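Local coordinates for protein phiAB6 tailspike (Unidentified phage, PDB 5JS4) that fragments the exopolysaccharide of Acinetobacter baumannii, working as the trimeric, beta-helical tailspike of bacteriophage phiAB6, at residues Ala262-Ala265 and Tyr266-Ala270; Gly572-Ser575 and Ser576-Tyr580. All blocks are in the same frame, centred on the assembly; numbering follows the deposited sequence.

Contact 1: Ala262-Ala265 and Tyr266-Ala270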
ATOM      1  N   ALA A 262       3.198  45.108   6.690  1.00 17.03           N
ATOM      2  CA  ALA A 262       4.294  44.735   5.790  1.00 17.06           C
ATOM      3  C   ALA A 262       3.939  43.496   4.965  1.00 16.10           C
ATOM      4  O   ALA A 262       4.200  43.448   3.759  1.00 16.42           O
ATOM      5  CB  ALA A 262       5.571  44.492   6.582  1.00 17.53           C
ATOM      6  N   PHE A 263       3.344  42.502   5.619  1.00 15.46           N
ATOM      7  CA  PHE A 263       2.875  41.294   4.933  1.00 14.93           C
ATOM      8  C   PHE A 263       1.838  41.654   3.873  1.00 14.63           C
ATOM      9  O   PHE A 263       1.893  41.152   2.751  1.00 14.49           O
ATOM     10  CB  PHE A 263       2.282  40.280   5.921  1.00 14.71           C
ATOM     11  CG  PHE A 263       3.305  39.391   6.585  1.00 14.15           C
ATOM     12  CD1 PHE A 263       4.333  39.930   7.351  1.00 14.29           C
ATOM     13  CD2 PHE A 263       3.220  38.008   6.471  1.00 13.56           C
ATOM     14  CE1 PHE A 263       5.266  39.113   7.969  1.00 14.29           C
ATOM     15  CE2 PHE A 263       4.149  37.185   7.089  1.00 13.91           C
ATOM     16  CZ  PHE A 263       5.172  37.738   7.841  1.00 13.90           C
ATOM     17  N   GLN A 264       0.899  42.531   4.222  1.00 14.68           N
ATOM     18  CA  GLN A 264      -0.125  42.947   3.267  1.00 14.44           C
ATOM     19  C   GLN A 264       0.470  43.724   2.094  1.00 14.88           C
ATOM     20  O   GLN A 264       0.064  43.528   0.947  1.00 15.31           O
ATOM     21  CB  GLN A 264      -1.216  43.780   3.946  1.00 14.27           C
ATOM     22  CG  GLN A 264      -2.477  43.903   3.104  1.00 14.88           C
ATOM     23  CD  GLN A 264      -3.079  42.546   2.801  1.00 15.48           C
ATOM     24  OE1 GLN A 264      -3.508  41.843   3.713  1.00 16.84           O
ATOM     25  NE2 GLN A 264      -3.096  42.160   1.524  1.00 15.50           N
ATOM     26  N   ALA A 265       1.431  44.600   2.383  1.00 15.22           N
ATOM     27  CA  ALA A 265       2.120  45.362   1.343  1.00 15.74           C
ATOM     28  C   ALA A 265       2.816  44.431   0.355  1.00 15.63           C
ATOM     29  O   ALA A 265       2.778  44.654  -0.855  1.00 15.87           O
ATOM     30  CB  ALA A 265       3.122  46.322   1.966  1.00 16.09           C
ATOM     31  N   TYR A 266       3.442  43.381   0.878  1.00 15.70           N
ATOM     32  CA  TYR A 266       4.064  42.364   0.034  1.00 14.74           C
ATOM     33  C   TYR A 266       3.047  41.765  -0.939  1.00 14.70           C
ATOM     34  O   TYR A 266       3.307  41.659  -2.138  1.00 14.63           O
ATOM     35  CB  TYR A 266       4.665  41.253   0.899  1.00 14.21           C
ATOM     36  CG  TYR A 266       5.348  40.168   0.100  1.00 14.30           C
ATOM     37  CD1 TYR A 266       4.610  39.222  -0.604  1.00 13.84           C
ATOM     38  CD2 TYR A 266       6.736  40.089   0.045  1.00 14.58           C
ATOM     39  CE1 TYR A 266       5.231  38.241  -1.347  1.00 13.99           C
ATOM     40  CE2 TYR A 266       7.366  39.101  -0.685  1.00 14.33           C
ATOM     41  CZ  TYR A 266       6.606  38.181  -1.380  1.00 13.79           C
ATOM     42  OH  TYR A 266       7.221  37.197  -2.107  1.00 13.66           O
ATOM     43  N   CYS A 267       1.895  41.367  -0.409  1.00 14.87           N
ATOM     44  CA  CYS A 267       0.861  40.714  -1.212  1.00 16.18           C
ATOM     45  C   CYS A 267       0.179  41.665  -2.194  1.00 16.10           C
ATOM     46  O   CYS A 267      -0.352  41.223  -3.212  1.00 16.29           O
ATOM     47  CB  CYS A 267      -0.177  40.052  -0.306  1.00 15.88           C
ATOM     48  SG  CYS A 267       0.514  38.727   0.710  1.00 17.07           S
ATOM     49  N   ASP A 268       0.196  42.962  -1.886  1.00 17.02           N
ATOM     50  CA  ASP A 268      -0.386  43.984  -2.761  1.00 17.75           C
ATOM     51  C   ASP A 268       0.604  44.508  -3.806  1.00 17.05           C
ATOM     52  O   ASP A 268       0.208  45.210  -4.737  1.00 18.93           O
ATOM     53  CB  ASP A 268      -0.896  45.163  -1.928  1.00 18.70           C
ATOM     54  CG  ASP A 268      -2.050  44.790  -1.013  1.00 19.86           C
ATOM     55  OD1 ASP A 268      -2.598  43.673  -1.128  1.00 21.25           O
ATOM     56  OD2 ASP A 268      -2.413  45.633  -0.170  1.00 22.94           O
ATOM     57  N   SER A 269       1.884  44.164  -3.655  1.00 17.59           N
ATOM     58  CA  SER A 269       2.942  44.700  -4.512  1.00 16.97           C
ATOM     59  C   SER A 269       2.937  44.103  -5.914  1.00 17.58           C
ATOM     60  O   SER A 269       2.676  42.916  -6.091  1.00 18.72           O
ATOM     61  CB  SER A 269       4.315  44.453  -3.876  1.00 17.22           C
ATOM     62  OG  SER A 269       5.358  44.818  -4.764  1.00 17.39           O
ATOM     63  N   ALA A 270       3.271  44.938  -6.895  1.00 18.32           N
ATOM     64  CA  ALA A 270       3.445  44.511  -8.285  1.00 19.02           C
ATOM     65  C   ALA A 270       4.747  43.743  -8.519  1.00 18.11           C
ATOM     66  O   ALA A 270       4.940  43.164  -9.587  1.00 19.55           O
ATOM     67  CB  ALA A 270       3.416  45.725  -9.197  1.00 20.91           C
TER
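Q264 and D268, one helical turn apart, show how an i to i+4 pair can be tied twice, once through the backbone and once through side chains. The side chain of Q264 leaves the helix with CG anti to the backbone N (chi1 -164°) and then bends about the CB-CG bond, which carries the amide forward along the helix toward D268. Q264 NE2 donates a hydrogen bond to D268 OD1 at 3.1 Å. The amide and carboxylate planes are turned 35° against each other, and the two partners use them differently: OD1 lies almost in the amide plane of Q264, whereas NE2 arrives from above the carboxylate plane. Both ends have further partners: OE1 of Q264 accepts from the backbone N of D291, and D268 OD1 forms a salt bridge with K293, which would be expected to stabilise the charged carboxylate. Beneath this link, D268 N donates to Q264 O at 2.9 Å.

These residues belong to the helix 260-268, which lies beside the first strands of the beta-helix in the pectate lyase-like part of the chain. Its regular turns appear in the bonds from Y266 N to A262 O (3.0 Å) and from C267 N to F263 O (3.2 Å).

The face with F263, Y266 and C267 is directed to the beta-helix, where all three side chains touch L276. CG of Y266 is anti to N (chi1 -179°), which sends the ring away from the helix to F249, and OH bonds to N275 O. Closer in, Y266 CB sits 3.3 Å from F263 O. C267 stays closer to the helix, with SG 3.5 Å from F263 O. As the helix gives way to loop, CB of S269 comes within 3.4 Å of A265 O, and S269 OG accepts from L271 N.

Contact 2: Gly572-Ser575 and Ser576-Tyr580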
ATOM      1  N   GLY A 572      -2.006 -37.662  -0.079  1.00 10.32           N
ATOM      2  CA  GLY A 572      -0.886 -38.589   0.012  1.00 10.92           C
ATOM      3  C   GLY A 572       0.165 -38.300  -1.036  1.00 12.21           C
ATOM      4  O   GLY A 572       0.298 -37.165  -1.496  1.00 12.42           O
ATOM      5  N   ALA A 573       0.909 -39.340  -1.407  1.00 13.76           N
ATOM      6  CA  ALA A 573       1.975 -39.240  -2.397  1.00 14.80           C
ATOM      7  C   ALA A 573       1.764 -40.256  -3.502  1.00 15.62           C
ATOM      8  O   ALA A 573       1.210 -41.327  -3.264  1.00 16.77           O
ATOM      9  CB  ALA A 573       3.323 -39.488  -1.741  1.00 15.92           C
ATOM     10  N   ASP A 574       2.226 -39.931  -4.707  1.00 16.72           N
ATOM     11  CA  ASP A 574       2.283 -40.921  -5.781  1.00 18.54           C
ATOM     12  C   ASP A 574       3.535 -41.787  -5.595  1.00 20.12           C
ATOM     13  O   ASP A 574       4.258 -41.625  -4.612  1.00 19.28           O
ATOM     14  CB  ASP A 574       2.208 -40.260  -7.167  1.00 19.17           C
ATOM     15  CG  ASP A 574       3.409 -39.381  -7.488  1.00 20.77           C
ATOM     16  OD1 ASP A 574       4.498 -39.574  -6.909  1.00 21.88           O
ATOM     17  OD2 ASP A 574       3.251 -38.490  -8.347  1.00 22.42           O
ATOM     18  N   SER A 575       3.785 -42.709  -6.522  1.00 21.48           N
ATOM     19  CA  SER A 575       4.894 -43.660  -6.369  1.00 23.52           C
ATOM     20  C   SER A 575       6.280 -43.010  -6.412  1.00 25.61           C
ATOM     21  O   SER A 575       7.237 -43.563  -5.866  1.00 29.36           O
ATOM     22  CB  SER A 575       4.802 -44.768  -7.419  1.00 24.52           C
ATOM     23  OG  SER A 575       3.639 -45.552  -7.211  1.00 25.68           O
ATOM     24  N   SER A 576       6.384 -41.846  -7.053  1.00 25.43           N
ATOM     25  CA  SER A 576       7.643 -41.094  -7.091  1.00 26.94           C
ATOM     26  C   SER A 576       7.854 -40.252  -5.827  1.00 25.91           C
ATOM     27  O   SER A 576       8.935 -39.705  -5.618  1.00 26.36           O
ATOM     28  CB  SER A 576       7.698 -40.194  -8.331  1.00 29.38           C
ATOM     29  OG  SER A 576       6.865 -39.056  -8.188  1.00 30.45           O
ATOM     30  N   GLY A 577       6.818 -40.142  -4.998  1.00 24.48           N
ATOM     31  CA  GLY A 577       6.896 -39.382  -3.752  1.00 23.32           C
ATOM     32  C   GLY A 577       6.380 -37.957  -3.872  1.00 20.66           C
ATOM     33  O   GLY A 577       6.457 -37.194  -2.916  1.00 21.64           O
ATOM     34  N   ALA A 578       5.860 -37.597  -5.042  1.00 19.95           N
ATOM     35  CA  ALA A 578       5.267 -36.280  -5.253  1.00 19.17           C
ATOM     36  C   ALA A 578       3.880 -36.230  -4.626  1.00 17.67           C
ATOM     37  O   ALA A 578       3.220 -37.260  -4.487  1.00 17.46           O
ATOM     38  CB  ALA A 578       5.178 -35.968  -6.738  1.00 20.51           C
ATOM     39  N   GLN A 579       3.441 -35.033  -4.253  1.00 16.20           N
ATOM     40  CA  GLN A 579       2.106 -34.838  -3.691  1.00 15.94           C
ATOM     41  C   GLN A 579       1.037 -35.333  -4.654  1.00 14.79           C
ATOM     42  O   GLN A 579       1.102 -35.055  -5.852  1.00 15.48           O
ATOM     43  CB  GLN A 579       1.853 -33.360  -3.414  1.00 17.77           C
ATOM     44  CG  GLN A 579       2.667 -32.800  -2.266  1.00 19.89           C
ATOM     45  CD  GLN A 579       2.400 -31.326  -2.026  1.00 22.78           C
ATOM     46  OE1 GLN A 579       1.727 -30.661  -2.819  1.00 27.87           O
ATOM     47  NE2 GLN A 579       2.924 -30.807  -0.925  1.00 21.73           N
ATOM     48  N   TYR A 580       0.060 -36.067  -4.129  1.00 12.89           N
ATOM     49  CA  TYR A 580      -1.094 -36.465  -4.920  1.00 12.34           C
ATOM     50  C   TYR A 580      -2.310 -35.675  -4.460  1.00 11.63           C
ATOM     51  O   TYR A 580      -2.745 -35.805  -3.313  1.00 11.24           O
ATOM     52  CB  TYR A 580      -1.382 -37.965  -4.814  1.00 12.70           C
ATOM     53  CG  TYR A 580      -2.624 -38.331  -5.596  1.00 12.72           C
ATOM     54  CD1 TYR A 580      -2.626 -38.286  -6.985  1.00 13.74           C
ATOM     55  CD2 TYR A 580      -3.808 -38.673  -4.948  1.00 13.14           C
ATOM     56  CE1 TYR A 580      -3.764 -38.584  -7.711  1.00 14.30           C
ATOM     57  CE2 TYR A 580      -4.953 -38.978  -5.668  1.00 13.80           C
ATOM     58  CZ  TYR A 580      -4.926 -38.931  -7.045  1.00 14.19           C
ATOM     59  OH  TYR A 580      -6.060 -39.228  -7.759  1.00 15.97           O
TER
HETATM   60  O   HOH W   1       0.964 -36.673  -8.115  1.00 28.81           O
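D574 reaches across to S576 and A578 in the loop of a beta hairpin, where a type I turn from D574 to G577 links the strands 566-573 and 579-586. D574 CB passes A578 O at 4.1 Å. With chi1 at 66°, CG stands between the backbone N and the carbonyl carbon, which swings the carboxylate inward over the turn. D574 OD1 then gathers the donors of the loop: S576 OG at 2.7 Å on the syn side, and A578 N at 3.0 Å from the opposite face of the carboxylate plane. A weak bond from S576 N adds to this grip, so that one oxygen ties together both ends of the segment 576-578. OD2 has a different setting, lying against the methyl of A578. The backbone repeats the closure, with G577 N bonded to D574 O, D574 N to A578 O and, further down the hairpin, Y580 N to G572 O. A573 O accepts from K588 NZ of a second subunit, and Q579 NE2 donates to T561 O of that subunit. A water lies 2.9 Å from D574 OD2 and 2.8 Å from Q579 O, but has more neighbouring acceptors than protons to offer them.

The two contacts apply the same principle, a polar side chain bonded to a residue a few positions along, at distant places on an elongated chain. Their centres lie 82 Å apart with the middle of the chain between them, the nearest atoms being about 68 Å apart, and contact 1 comes wholly before contact 2 along the chain. The helix of contact 1 flanks the early part of the beta-helix, whereas the hairpin of contact 2 meets a second subunit. A bound malonic acid, probably carried over from the crystallisation solution, lies about 4 Å from the side chain of Y580 in contact 2, in a pocket completed by Y596 and H598.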